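Local coordinates for protein MOSUB1, transcription cofactor (Magnaporthe oryzae, PDB 4AGH) that binds single-stranded DNA and, as a member of the PC4 family of transcriptional coactivators, probably helps to regulate transcription, at the interface of chains A and B. Coordinates in Å, arbitrary orientation; residue numbers count along the deposited sequence, not the author numbering. Chains: chain A/B, MOSUB1, transcription cofactor.

The interface of chains A and B. Residues chain A 59, 66, 68, 91, 94; chain B 104, 108, 115.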
loop_
_atom_site.group_PDB
_atom_site.type_symbol
_atom_site.label_atom_id
_atom_site.label_comp_id
_atom_site.label_asym_id
_atom_site.label_seq_id
_atom_site.Cartn_x
_atom_site.Cartn_y
_atom_site.Cartn_z
ATOM N N ILE A 59 0.863 -7.872 -8.610
ATOM C CA ILE A 59 0.444 -7.080 -9.755
ATOM C C ILE A 59 -0.507 -7.900 -10.602
ATOM O O ILE A 59 -0.170 -9.018 -11.015
ATOM C CB ILE A 59 1.649 -6.665 -10.617
ATOM C CG1 ILE A 59 2.611 -5.805 -9.790
ATOM C CG2 ILE A 59 1.187 -5.894 -11.838
ATOM C CD1 ILE A 59 3.972 -5.652 -10.433
ATOM N N ASP A 66 -2.645 -2.272 -15.480
ATOM C CA ASP A 66 -1.996 -2.957 -14.373
ATOM C C ASP A 66 -2.385 -2.352 -13.028
ATOM O O ASP A 66 -2.594 -1.144 -12.921
ATOM C CB ASP A 66 -0.477 -2.905 -14.536
ATOM C CG ASP A 66 -0.002 -3.658 -15.763
ATOM O OD1 ASP A 66 -0.155 -4.893 -15.783
ATOM O OD2 ASP A 66 0.503 -3.016 -16.708
ATOM N N ILE A 68 -1.527 -2.539 -8.658
ATOM C CA ILE A 68 -0.655 -2.985 -7.593
ATOM C C ILE A 68 -1.554 -3.276 -6.402
ATOM O O ILE A 68 -2.118 -2.366 -5.790
ATOM C CB ILE A 68 0.406 -1.930 -7.213
ATOM C CG1 ILE A 68 1.381 -1.661 -8.378
ATOM C CG2 ILE A 68 1.195 -2.387 -5.998
ATOM C CD1 ILE A 68 0.829 -0.715 -9.449
ATOM N N VAL A 91 -1.449 2.397 -11.419
ATOM C CA VAL A 91 -0.035 2.691 -11.523
ATOM C C VAL A 91 0.236 4.125 -11.085
ATOM O O VAL A 91 1.215 4.385 -10.393
ATOM C CB VAL A 91 0.471 2.425 -12.946
ATOM C CG1 VAL A 91 1.898 2.931 -13.126
ATOM C CG2 VAL A 91 0.377 0.925 -13.239
ATOM N N TYR A 94 0.168 4.313 -7.427
ATOM C CA TYR A 94 1.371 3.678 -6.903
ATOM C C TYR A 94 2.583 4.607 -7.040
ATOM O O TYR A 94 3.364 4.753 -6.090
ATOM C CB TYR A 94 1.624 2.341 -7.598
ATOM C CG TYR A 94 2.943 1.695 -7.247
ATOM C CD1 TYR A 94 3.126 1.062 -6.023
ATOM C CD2 TYR A 94 3.996 1.700 -8.148
ATOM C CE1 TYR A 94 4.327 0.468 -5.701
ATOM C CE2 TYR A 94 5.206 1.101 -7.838
ATOM C CZ TYR A 94 5.366 0.486 -6.616
ATOM O OH TYR A 94 6.566 -0.107 -6.305
ATOM N N ILE B 104 9.080 -4.835 -7.662
ATOM C CA ILE B 104 7.767 -4.415 -8.144
ATOM C C ILE B 104 7.946 -3.421 -9.279
ATOM O O ILE B 104 7.299 -3.531 -10.325
ATOM C CB ILE B 104 6.963 -3.732 -7.027
ATOM C CG1 ILE B 104 6.591 -4.760 -5.959
ATOM C CG2 ILE B 104 5.711 -3.058 -7.603
ATOM C CD1 ILE B 104 6.147 -4.114 -4.645
ATOM N N LEU B 108 6.828 -3.609 -13.266
ATOM C CA LEU B 108 6.023 -2.561 -13.910
ATOM C C LEU B 108 6.727 -1.961 -15.142
ATOM O O LEU B 108 6.077 -1.662 -16.145
ATOM C CB LEU B 108 5.641 -1.465 -12.903
ATOM C CG LEU B 108 4.645 -1.895 -11.816
ATOM C CD1 LEU B 108 4.513 -0.803 -10.743
ATOM C CD2 LEU B 108 3.277 -2.183 -12.438
ATOM N N ILE B 115 8.842 4.170 -14.310
ATOM C CA ILE B 115 8.928 4.261 -12.854
ATOM C C ILE B 115 10.308 4.773 -12.447
ATOM O O ILE B 115 11.326 4.293 -12.943
ATOM C CB ILE B 115 8.723 2.883 -12.183
ATOM C CG1 ILE B 115 7.499 2.151 -12.750
ATOM C CG2 ILE B 115 8.649 3.036 -10.671
ATOM C CD1 ILE B 115 6.169 2.670 -12.257
#
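Helix 91-110 of chain B, near its C-terminal end, packs against strands 55-62 and 65-76 and the start of helix 91-110 of chain A, while the loop after the chain B helix passes close by. The packing of one subunit's helix on the partner's sheet, typical of PC4-family dimers, in which each subunit's curved sheet receives the C-terminal helix of the other, probably helps to bury the apolar side of that sheet; the twofold axis supplies a twin of the contact with the chains exchanged.

B:Leu108 does most of the filling. Its two methyl branches part company at CG: CD1 meets the CD2–CE2 rim of A:Tyr94 off the ring plane, from the side of the ring that A:Ile68 occupies, and lies 3.5 Å from CE2 of A:Tyr94, whereas CD2 points toward A:Ile59 and A:Ile68. CD1 of A:Ile68 lies across the fork, 3.9 Å from CD1 of B:Leu108, and CD1 of A:Ile59 comes in from another side, 4.1 Å from CG of B:Leu108. The extended arm of A:Ile59 (chi2 165°) carries that terminal methyl across the gap, where it also lies beside the backbone carbonyl of B:Ile104.

One turn earlier on the helix, B:Ile104 meets the phenol end of A:Tyr94. Its branch methyl CG2 does the touching, on the same side of the ring, 3.3 Å from the hydroxyl oxygen OH of A:Tyr94 and 3.7 Å from CZ. The ring reaches this position because CG of A:Tyr94 is swung opposite its own backbone N (chi1 173°), carrying the hydroxyl to the side of the partner helix, at B:Ile104. Within chain A, CG1 of A:Ile68 sits 3.8 Å above the ring plane of A:Tyr94, displaced toward the rim, and probably helps to hold the ring's tilt.

At the border, CG2 of A:Val91 approaches CD2 of B:Leu108 more loosely, at 4.3 Å. The CB methylene of A:Asp66 borders the same leucine branch, its carboxylate directed away, and the poorly ordered B:Ile115 adds a peripheral contact near A:Val91.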